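Long-range contact in heme oxygenase (Leptospira interrogans, PDB 5KZL), which catalyses the oxidative breakdown of heme, probably to biliverdin, carbon monoxide and iron as in other heme oxygenases: residues Phe51-Leu62 with His128-Asp136. The protein carries 1 engineered substitution. Numbering follows the deposited sequence. Where two conformers were deposited one is given.
Sequences FYYVYESMEEEL and HSYVRYLGD. With HEM (protoporphyrin IX containing Fe), chain B.
In the all-helical heme oxygenase fold, the distal helix 125-151 that runs over the heme buries its far side against helix 41-64, and Y55, R132, Y133 and D136 join the two. The short segments cross at 125°, with axes 11.7 Å apart. The Y55 hydroxyl reaches between R132 and D136: R132 NE donates to Y55 OH (2.7 Å, 161°), which lies nearly in the guanidinium plane and itself donates to the syn lone pair of D136 OD2. R132 and D136, one turn apart on the same helix, are joined by a salt bridge, R132 NH2 to D136 OD1 (2.9 Å), that closes this buried network and probably stabilises the charge of both groups. The F51 ring lies over one face of the guanidinium, its plane tilted from it, with F51 CZ 3.4 Å from R132 NH1, while N205 of helix 188-210 takes a further bond from NH1. Y133 is a knob among Y55, M58, E59 and L62. With chi3 bent to 65° in the conformer described, M58 carries CE over one face of the Y133 ring in a CH-pi contact, and L62 CD1 meets the ring edge. On the heme side, G135 lies with its CA 3.2 Å from HEM C4A, and its carbonyl accepts a bond from the water coordinated to iron. Y133 OH donates to the anti side of E59 OE2 (2.7 Å), an oxygen that also accepts from the backbone N of R81.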
ATOM      1  N   PHE A  51      -7.518  -3.714  -2.363  1.00  7.43           N
ATOM      2  CA  PHE A  51      -6.122  -3.387  -2.666  1.00  6.92           C
ATOM      3  C   PHE A  51      -5.866  -3.426  -4.167  1.00  9.19           C
ATOM      4  O   PHE A  51      -5.149  -2.567  -4.671  1.00  7.79           O
ATOM      5  CB  PHE A  51      -5.155  -4.312  -1.917  1.00  8.70           C
ATOM      6  CG  PHE A  51      -4.895  -3.935  -0.473  1.00 10.13           C
ATOM      7  CD1 PHE A  51      -4.981  -2.608  -0.051  1.00 13.77           C
ATOM      8  CD2 PHE A  51      -4.485  -4.894   0.451  1.00 11.48           C
ATOM      9  CE1 PHE A  51      -4.713  -2.261   1.278  1.00 15.51           C
ATOM     10  CE2 PHE A  51      -4.170  -4.534   1.759  1.00 14.74           C
ATOM     11  CZ  PHE A  51      -4.320  -3.228   2.176  1.00 13.31           C
ATOM     12  N   TYR A  52      -6.469  -4.384  -4.885  1.00  5.78           N
ATOM     13  CA  TYR A  52      -6.298  -4.395  -6.337  1.00  5.19           C
ATOM     14  C   TYR A  52      -6.652  -3.026  -6.953  1.00  9.30           C
ATOM     15  O   TYR A  52      -5.850  -2.476  -7.717  1.00 10.00           O
ATOM     16  CB  TYR A  52      -7.101  -5.506  -7.021  1.00  7.01           C
ATOM     17  CG  TYR A  52      -7.037  -5.333  -8.527  1.00  8.88           C
ATOM     18  CD1 TYR A  52      -5.910  -5.726  -9.244  1.00 10.14           C
ATOM     19  CD2 TYR A  52      -8.032  -4.633  -9.212  1.00  9.29           C
ATOM     20  CE1 TYR A  52      -5.810  -5.499 -10.622  1.00 10.38           C
ATOM     21  CE2 TYR A  52      -7.949  -4.411 -10.586  1.00 11.16           C
ATOM     22  CZ  TYR A  52      -6.831  -4.838 -11.286  1.00 18.04           C
ATOM     23  OH  TYR A  52      -6.732  -4.602 -12.635  1.00 17.86           O
ATOM     24  N   TYR A  53      -7.845  -2.496  -6.645  1.00  5.53           N
ATOM     25  CA  TYR A  53      -8.283  -1.219  -7.221  1.00  5.57           C
ATOM     26  C   TYR A  53      -7.379  -0.054  -6.795  1.00  9.89           C
ATOM     27  O   TYR A  53      -7.048   0.826  -7.594  1.00  9.11           O
ATOM     28  CB  TYR A  53      -9.773  -0.980  -6.916  1.00  7.08           C
ATOM     29  CG  TYR A  53     -10.660  -1.959  -7.646  1.00  7.83           C
ATOM     30  CD1 TYR A  53     -10.689  -1.997  -9.038  1.00  9.75           C
ATOM     31  CD2 TYR A  53     -11.441  -2.880  -6.947  1.00  7.94           C
ATOM     32  CE1 TYR A  53     -11.476  -2.920  -9.721  1.00 11.00           C
ATOM     33  CE2 TYR A  53     -12.218  -3.826  -7.621  1.00  8.21           C
ATOM     34  CZ  TYR A  53     -12.257  -3.816  -9.011  1.00 12.40           C
ATOM     35  OH  TYR A  53     -13.038  -4.699  -9.725  1.00 14.31           O
ATOM     36  N   VAL A  54      -6.945  -0.080  -5.538  1.00  6.36           N
ATOM     37  CA  VAL A  54      -6.088   0.980  -4.987  1.00  5.32           C
ATOM     38  C   VAL A  54      -4.742   1.008  -5.704  1.00  8.68           C
ATOM     39  O   VAL A  54      -4.338   2.059  -6.213  1.00  7.36           O
ATOM     40  CB  VAL A  54      -5.945   0.791  -3.452  1.00  9.21           C
ATOM     41  CG1 VAL A  54      -4.811   1.648  -2.883  1.00  9.92           C
ATOM     42  CG2 VAL A  54      -7.273   1.072  -2.743  1.00  9.51           C
ATOM     43  N   TYR A  55      -4.048  -0.138  -5.740  1.00  5.85           N
ATOM     44  CA  TYR A  55      -2.740  -0.214  -6.396  1.00  4.96           C
ATOM     45  C   TYR A  55      -2.825  -0.014  -7.901  1.00  9.53           C
ATOM     46  O   TYR A  55      -1.921   0.586  -8.448  1.00  8.84           O
ATOM     47  CB  TYR A  55      -2.024  -1.517  -6.032  1.00  5.35           C
ATOM     48  CG  TYR A  55      -1.494  -1.530  -4.615  1.00  5.68           C
ATOM     49  CD1 TYR A  55      -0.221  -1.054  -4.324  1.00  7.25           C
ATOM     50  CD2 TYR A  55      -2.259  -2.035  -3.567  1.00  6.88           C
ATOM     51  CE1 TYR A  55       0.286  -1.087  -3.023  1.00  9.29           C
ATOM     52  CE2 TYR A  55      -1.755  -2.091  -2.263  1.00  8.17           C
ATOM     53  CZ  TYR A  55      -0.485  -1.609  -2.000  1.00 11.28           C
ATOM     54  OH  TYR A  55       0.013  -1.649  -0.731  1.00  9.48           O
ATOM     55  N   GLU A  56      -3.891  -0.490  -8.572  1.00  9.05           N
ATOM     56  CA  GLU A  56      -4.071  -0.262 -10.012  1.00  9.16           C
ATOM     57  C   GLU A  56      -4.062   1.243 -10.282  1.00  9.86           C
ATOM     58  O   GLU A  56      -3.348   1.695 -11.177  1.00 11.60           O
ATOM     59  CB  GLU A  56      -5.382  -0.887 -10.509  1.00 10.60           C
ATOM     60  CG  GLU A  56      -5.772  -0.473 -11.920  1.00 14.64           C
ATOM     61  CD  GLU A  56      -7.086  -1.067 -12.380  1.00 28.76           C
ATOM     62  OE1 GLU A  56      -8.122  -0.829 -11.717  1.00 13.64           O
ATOM     63  OE2 GLU A  56      -7.076  -1.781 -13.408  1.00 17.15           O
ATOM     64  N   SER A  57      -4.836   2.016  -9.500  1.00  6.04           N
ATOM     65  CA  SER A  57      -4.922   3.479  -9.625  1.00  6.66           C
ATOM     66  C   SER A  57      -3.595   4.147  -9.253  1.00  9.35           C
ATOM     67  O   SER A  57      -3.087   4.966 -10.025  1.00  9.40           O
ATOM     68  CB  SER A  57      -6.037   4.031  -8.749  1.00  9.66           C
ATOM     69  OG  SER A  57      -6.139   5.431  -8.978  1.00 12.63           O
ATOM     70  N   MET A  58      -3.024   3.785  -8.070  1.00  6.12           N
ATOM     71  CA  MET A  58      -1.759   4.370  -7.653  0.50  4.73           C
ATOM     72  C   MET A  58      -0.671   4.159  -8.706  1.00  8.47           C
ATOM     73  O   MET A  58       0.033   5.124  -9.022  1.00  7.89           O
ATOM     74  CB  MET A  58      -1.358   3.858  -6.264  0.50  6.02           C
ATOM     75  CG  MET A  58      -0.073   4.466  -5.755  0.50  8.38           C
ATOM     76  SD  MET A  58       0.226   4.162  -4.008  0.50 10.93           S
ATOM     77  CE  MET A  58       0.425   2.443  -4.003  0.50  7.62           C
ATOM     78  N   GLU A  59      -0.576   2.944  -9.301  1.00  5.88           N
ATOM     79  CA  GLU A  59       0.424   2.613 -10.327  1.00  6.36           C
ATOM     80  C   GLU A  59       0.130   3.308 -11.644  1.00 10.81           C
ATOM     81  O   GLU A  59       1.069   3.766 -12.301  1.00 10.19           O
ATOM     82  CB  GLU A  59       0.623   1.098 -10.451  1.00  7.09           C
ATOM     83  CG  GLU A  59       1.187   0.626  -9.108  1.00 12.10           C
ATOM     84  CD  GLU A  59       1.097  -0.796  -8.587  1.00 17.82           C
ATOM     85  OE1 GLU A  59       0.798  -1.727  -9.367  1.00 10.92           O
ATOM     86  OE2 GLU A  59       1.423  -0.983  -7.394  1.00  8.05           O
ATOM     87  N   GLU A  60      -1.153   3.523 -11.958  1.00  7.36           N
ATOM     88  CA  GLU A  60      -1.499   4.301 -13.152  1.00  5.94           C
ATOM     89  C   GLU A  60      -0.987   5.749 -13.000  1.00  9.35           C
ATOM     90  O   GLU A  60      -0.356   6.297 -13.907  1.00  7.24           O
ATOM     91  CB  GLU A  60      -3.015   4.309 -13.340  1.00  6.89           C
ATOM     92  CG  GLU A  60      -3.524   3.108 -14.100  1.00 18.30           C
ATOM     93  CD  GLU A  60      -5.035   3.049 -14.226  1.00 44.42           C
ATOM     94  OE1 GLU A  60      -5.706   4.059 -13.904  1.00 37.53           O
ATOM     95  OE2 GLU A  60      -5.549   1.981 -14.630  1.00 38.62           O
ATOM     96  N   GLU A  61      -1.228   6.335 -11.827  1.00  7.67           N
ATOM     97  CA  GLU A  61      -0.861   7.710 -11.504  1.00  7.04           C
ATOM     98  C   GLU A  61       0.643   7.909 -11.281  1.00 10.01           C
ATOM     99  O   GLU A  61       1.185   8.927 -11.719  1.00  9.37           O
ATOM    100  CB  GLU A  61      -1.716   8.220 -10.323  1.00  8.00           C
ATOM    101  CG  GLU A  61      -3.228   8.212 -10.592  1.00  9.45           C
ATOM    102  CD  GLU A  61      -3.687   8.686 -11.962  1.00 17.32           C
ATOM    103  OE1 GLU A  61      -3.135   9.681 -12.485  1.00 13.92           O
ATOM    104  OE2 GLU A  61      -4.596   8.043 -12.527  1.00 11.77           O
ATOM    105  N   LEU A  62       1.338   6.945 -10.655  1.00  6.76           N
ATOM    106  CA  LEU A  62       2.794   7.037 -10.481  1.00  6.62           C
ATOM    107  C   LEU A  62       3.511   6.936 -11.840  1.00 11.37           C
ATOM    108  O   LEU A  62       4.510   7.626 -12.065  1.00 11.48           O
ATOM    109  CB  LEU A  62       3.311   5.967  -9.502  1.00  6.14           C
ATOM    110  CG  LEU A  62       2.995   6.227  -8.016  1.00  8.34           C
ATOM    111  CD1 LEU A  62       3.317   4.995  -7.193  1.00 10.32           C
ATOM    112  CD2 LEU A  62       3.782   7.469  -7.465  1.00  9.66           C
ATOM    113  N   HIS A 128       1.441   8.518  -0.693  1.00  5.91           N
ATOM    114  CA  HIS A 128       0.799   7.284  -1.113  1.00  4.88           C
ATOM    115  C   HIS A 128       1.825   6.154  -1.259  1.00  8.90           C
ATOM    116  O   HIS A 128       1.609   5.060  -0.728  1.00  8.06           O
ATOM    117  CB  HIS A 128       0.004   7.568  -2.389  1.00  5.39           C
ATOM    118  CG  HIS A 128      -1.233   8.378  -2.117  1.00  7.72           C
ATOM    119  ND1 HIS A 128      -2.474   7.788  -2.029  1.00  9.47           N
ATOM    120  CD2 HIS A 128      -1.361   9.702  -1.846  1.00  8.56           C
ATOM    121  CE1 HIS A 128      -3.329   8.765  -1.774  1.00  7.86           C
ATOM    122  NE2 HIS A 128      -2.706   9.936  -1.631  1.00  7.90           N
ATOM    123  N   SER A 129       2.954   6.444  -1.940  1.00  4.87           N
ATOM    124  CA  SER A 129       4.100   5.546  -2.065  1.00  4.40           C
ATOM    125  C   SER A 129       4.611   5.160  -0.641  1.00  7.35           C
ATOM    126  O   SER A 129       4.705   3.978  -0.335  1.00  5.78           O
ATOM    127  CB  SER A 129       5.211   6.229  -2.852  1.00  7.23           C
ATOM    128  OG  SER A 129       6.386   5.451  -2.729  1.00  9.05           O
ATOM    129  N   TYR A 130       4.875   6.145   0.235  1.00  5.28           N
ATOM    130  CA  TYR A 130       5.332   5.886   1.609  1.00  4.92           C
ATOM    131  C   TYR A 130       4.386   4.969   2.402  1.00  7.54           C
ATOM    132  O   TYR A 130       4.812   3.923   2.899  1.00  7.63           O
ATOM    133  CB  TYR A 130       5.576   7.216   2.387  1.00  6.36           C
ATOM    134  CG  TYR A 130       5.787   7.007   3.880  1.00  7.88           C
ATOM    135  CD1 TYR A 130       7.021   6.598   4.381  1.00  9.75           C
ATOM    136  CD2 TYR A 130       4.749   7.209   4.788  1.00  8.94           C
ATOM    137  CE1 TYR A 130       7.210   6.374   5.752  1.00  7.33           C
ATOM    138  CE2 TYR A 130       4.918   6.952   6.154  1.00  9.34           C
ATOM    139  CZ  TYR A 130       6.163   6.582   6.636  1.00 14.75           C
ATOM    140  OH  TYR A 130       6.327   6.334   7.984  1.00 13.39           O
ATOM    141  N   VAL A 131       3.127   5.389   2.569  1.00  4.85           N
ATOM    142  CA  VAL A 131       2.157   4.685   3.405  1.00  4.17           C
ATOM    143  C   VAL A 131       1.951   3.270   2.929  1.00  6.31           C
ATOM    144  O   VAL A 131       2.081   2.357   3.730  1.00  7.08           O
ATOM    145  CB  VAL A 131       0.820   5.452   3.599  1.00  6.57           C
ATOM    146  CG1 VAL A 131      -0.145   4.637   4.446  1.00  5.71           C
ATOM    147  CG2 VAL A 131       1.065   6.809   4.249  1.00  6.05           C
ATOM    148  N   ARG A 132       1.658   3.084   1.643  1.00  4.52           N
ATOM    149  CA  ARG A 132       1.481   1.738   1.108  1.00  4.09           C
ATOM    150  C   ARG A 132       2.823   0.983   0.851  1.00  7.30           C
ATOM    151  O   ARG A 132       3.038  -0.041   1.487  1.00  6.19           O
ATOM    152  CB  ARG A 132       0.563   1.725  -0.146  1.00  4.28           C
ATOM    153  CG  ARG A 132      -0.954   1.916   0.160  1.00  5.37           C
ATOM    154  CD  ARG A 132      -1.571   1.096   1.327  1.00 11.11           C
ATOM    155  NE  ARG A 132      -1.148  -0.313   1.356  1.00 10.31           N
ATOM    156  CZ  ARG A 132      -1.427  -1.200   2.310  1.00 15.15           C
ATOM    157  NH1 ARG A 132      -2.201  -0.864   3.343  1.00  7.84           N
ATOM    158  NH2 ARG A 132      -0.925  -2.427   2.249  1.00  5.63           N
ATOM    159  N   TYR A 133       3.693   1.437  -0.074  1.00  5.04           N
ATOM    160  CA  TYR A 133       4.895   0.636  -0.407  1.00  5.37           C
ATOM    161  C   TYR A 133       5.900   0.468   0.691  1.00  9.02           C
ATOM    162  O   TYR A 133       6.409  -0.642   0.848  1.00  7.59           O
ATOM    163  CB  TYR A 133       5.616   1.169  -1.632  1.00  6.49           C
ATOM    164  CG  TYR A 133       4.802   1.190  -2.902  1.00  8.08           C
ATOM    165  CD1 TYR A 133       4.027   0.088  -3.281  1.00  8.86           C
ATOM    166  CD2 TYR A 133       4.878   2.265  -3.776  1.00  9.33           C
ATOM    167  CE1 TYR A 133       3.306   0.092  -4.475  1.00 10.34           C
ATOM    168  CE2 TYR A 133       4.175   2.274  -4.978  1.00  9.66           C
ATOM    169  CZ  TYR A 133       3.392   1.186  -5.323  1.00 14.09           C
ATOM    170  OH  TYR A 133       2.688   1.228  -6.494  1.00 12.57           O
ATOM    171  N   LEU A 134       6.226   1.545   1.455  1.00  8.14           N
ATOM    172  CA  LEU A 134       7.225   1.307   2.503  1.00  7.10           C
ATOM    173  C   LEU A 134       6.660   0.364   3.582  1.00  8.93           C
ATOM    174  O   LEU A 134       7.397  -0.481   4.079  1.00  9.40           O
ATOM    175  CB  LEU A 134       7.839   2.613   3.082  1.00  6.78           C
ATOM    176  CG  LEU A 134       9.035   2.414   4.032  1.00 11.27           C
ATOM    177  CD1 LEU A 134      10.159   1.556   3.407  1.00 11.26           C
ATOM    178  CD2 LEU A 134       9.554   3.738   4.538  1.00 11.62           C
ATOM    179  N   GLY A 135       5.352   0.446   3.839  1.00  6.04           N
ATOM    180  CA  GLY A 135       4.661  -0.466   4.753  1.00  5.23           C
ATOM    181  C   GLY A 135       4.707  -1.897   4.246  1.00  6.96           C
ATOM    182  O   GLY A 135       5.019  -2.820   5.006  1.00  6.70           O
ATOM    183  N   ASP A 136       4.444  -2.080   2.934  1.00  4.82           N
ATOM    184  CA  ASP A 136       4.454  -3.406   2.278  1.00  4.51           C
ATOM    185  C   ASP A 136       5.848  -4.033   2.351  1.00 10.60           C
ATOM    186  O   ASP A 136       5.996  -5.200   2.710  1.00 10.16           O
ATOM    187  CB  ASP A 136       4.067  -3.310   0.804  1.00  5.16           C
ATOM    188  CG  ASP A 136       2.673  -2.811   0.496  1.00  9.58           C
ATOM    189  OD1 ASP A 136       1.783  -2.952   1.362  1.00  7.38           O
ATOM    190  OD2 ASP A 136       2.468  -2.309  -0.621  1.00  9.53           O
TER
HETATM  191  CHA HEM B 301       6.221  -0.302   9.220  0.50  7.70           C
HETATM  192  CHB HEM B 301       2.287   1.112   6.980  0.50  7.40           C
HETATM  193  CHC HEM B 301      -0.111  -2.366   9.216  0.50  7.47           C
HETATM  194  CHD HEM B 301       3.929  -4.221  10.653  0.50  7.82           C
HETATM  195  C1A HEM B 301       5.358   0.364   8.420  0.50  7.25           C
HETATM  196  C2A HEM B 301       5.704   1.550   7.693  0.50  7.66           C
HETATM  197  C3A HEM B 301       4.588   1.954   7.092  0.50  7.59           C
HETATM  198  C4A HEM B 301       3.579   1.044   7.403  0.50  7.05           C
HETATM  199  CMA HEM B 301       4.426   3.119   6.195  0.50  8.90           C
HETATM  200  CAA HEM B 301       7.053   2.219   7.609  0.50  9.05           C
HETATM  201  CBA HEM B 301       7.375   3.088   8.846  0.50 10.37           C
HETATM  202  CGA HEM B 301       8.625   3.834   8.628  0.50 11.54           C
HETATM  203  O1A HEM B 301       8.626   5.026   8.615  0.50 12.80           O
HETATM  204  O2A HEM B 301       9.650   3.196   8.452  0.50 12.46           O
HETATM  205  C1B HEM B 301       1.255   0.295   7.410  0.50  6.98           C
HETATM  206  C2B HEM B 301      -0.141   0.503   7.060  0.50  7.10           C
HETATM  207  C3B HEM B 301      -0.794  -0.484   7.703  0.50  7.33           C
HETATM  208  C4B HEM B 301       0.205  -1.272   8.440  0.50  6.92           C
HETATM  209  CMB HEM B 301      -0.732   1.535   6.160  0.50  8.75           C
HETATM  210  CAB HEM B 301      -2.168  -0.790   7.747  0.50  8.42           C
HETATM  211  CBB HEM B 301      -2.909   0.102   7.324  0.50 15.73           C
HETATM  212  C1C HEM B 301       0.749  -3.290   9.691  0.50  6.81           C
HETATM  213  C2C HEM B 301       0.429  -4.614  10.101  0.50  7.42           C
HETATM  214  C3C HEM B 301       1.603  -5.135  10.501  0.50  7.49           C
HETATM  215  C4C HEM B 301       2.631  -4.146  10.301  0.50  7.13           C
HETATM  216  CMC HEM B 301      -0.946  -5.280  10.076  0.50  8.85           C
HETATM  217  CAC HEM B 301       1.758  -6.473  11.024  0.50  8.40           C
HETATM  218  CBC HEM B 301       2.894  -7.041  11.016  0.50 10.37           C
HETATM  219  C1D HEM B 301       4.880  -3.239  10.469  0.50  7.39           C
HETATM  220  C2D HEM B 301       6.281  -3.370  10.945  0.50  7.80           C
HETATM  221  C3D HEM B 301       6.909  -2.304  10.517  0.50  7.86           C
HETATM  222  C4D HEM B 301       5.907  -1.501   9.802  0.50  7.35           C
HETATM  223  CMD HEM B 301       6.865  -4.520  11.688  0.50  9.42           C
HETATM  224  CAD HEM B 301       8.351  -1.972  10.786  0.50  8.90           C
HETATM  225  CBD HEM B 301       9.313  -2.755   9.973  0.50  9.98           C
HETATM  226  CGD HEM B 301      10.739  -2.394  10.237  0.50 11.10           C
HETATM  227  O1D HEM B 301      11.026  -1.396  10.781  0.50 11.65           O
HETATM  228  O2D HEM B 301      11.577  -3.152   9.853  0.50 12.02           O
HETATM  229  NA  HEM B 301       4.054   0.143   8.220  0.50  7.11           N
HETATM  230  NB  HEM B 301       1.311  -0.706   8.220  0.50  6.63           N
HETATM  231  NC  HEM B 301       2.037  -3.078   9.844  0.50  6.87           N
HETATM  232  ND  HEM B 301       4.738  -2.117   9.796  0.50  7.03           N
HETATM  233 FE   HEM B 301       3.074  -1.440   9.053  0.50  6.93          FE
HETATM  234  O   HOH W   1       3.399  -2.751   7.218  1.00 13.57           O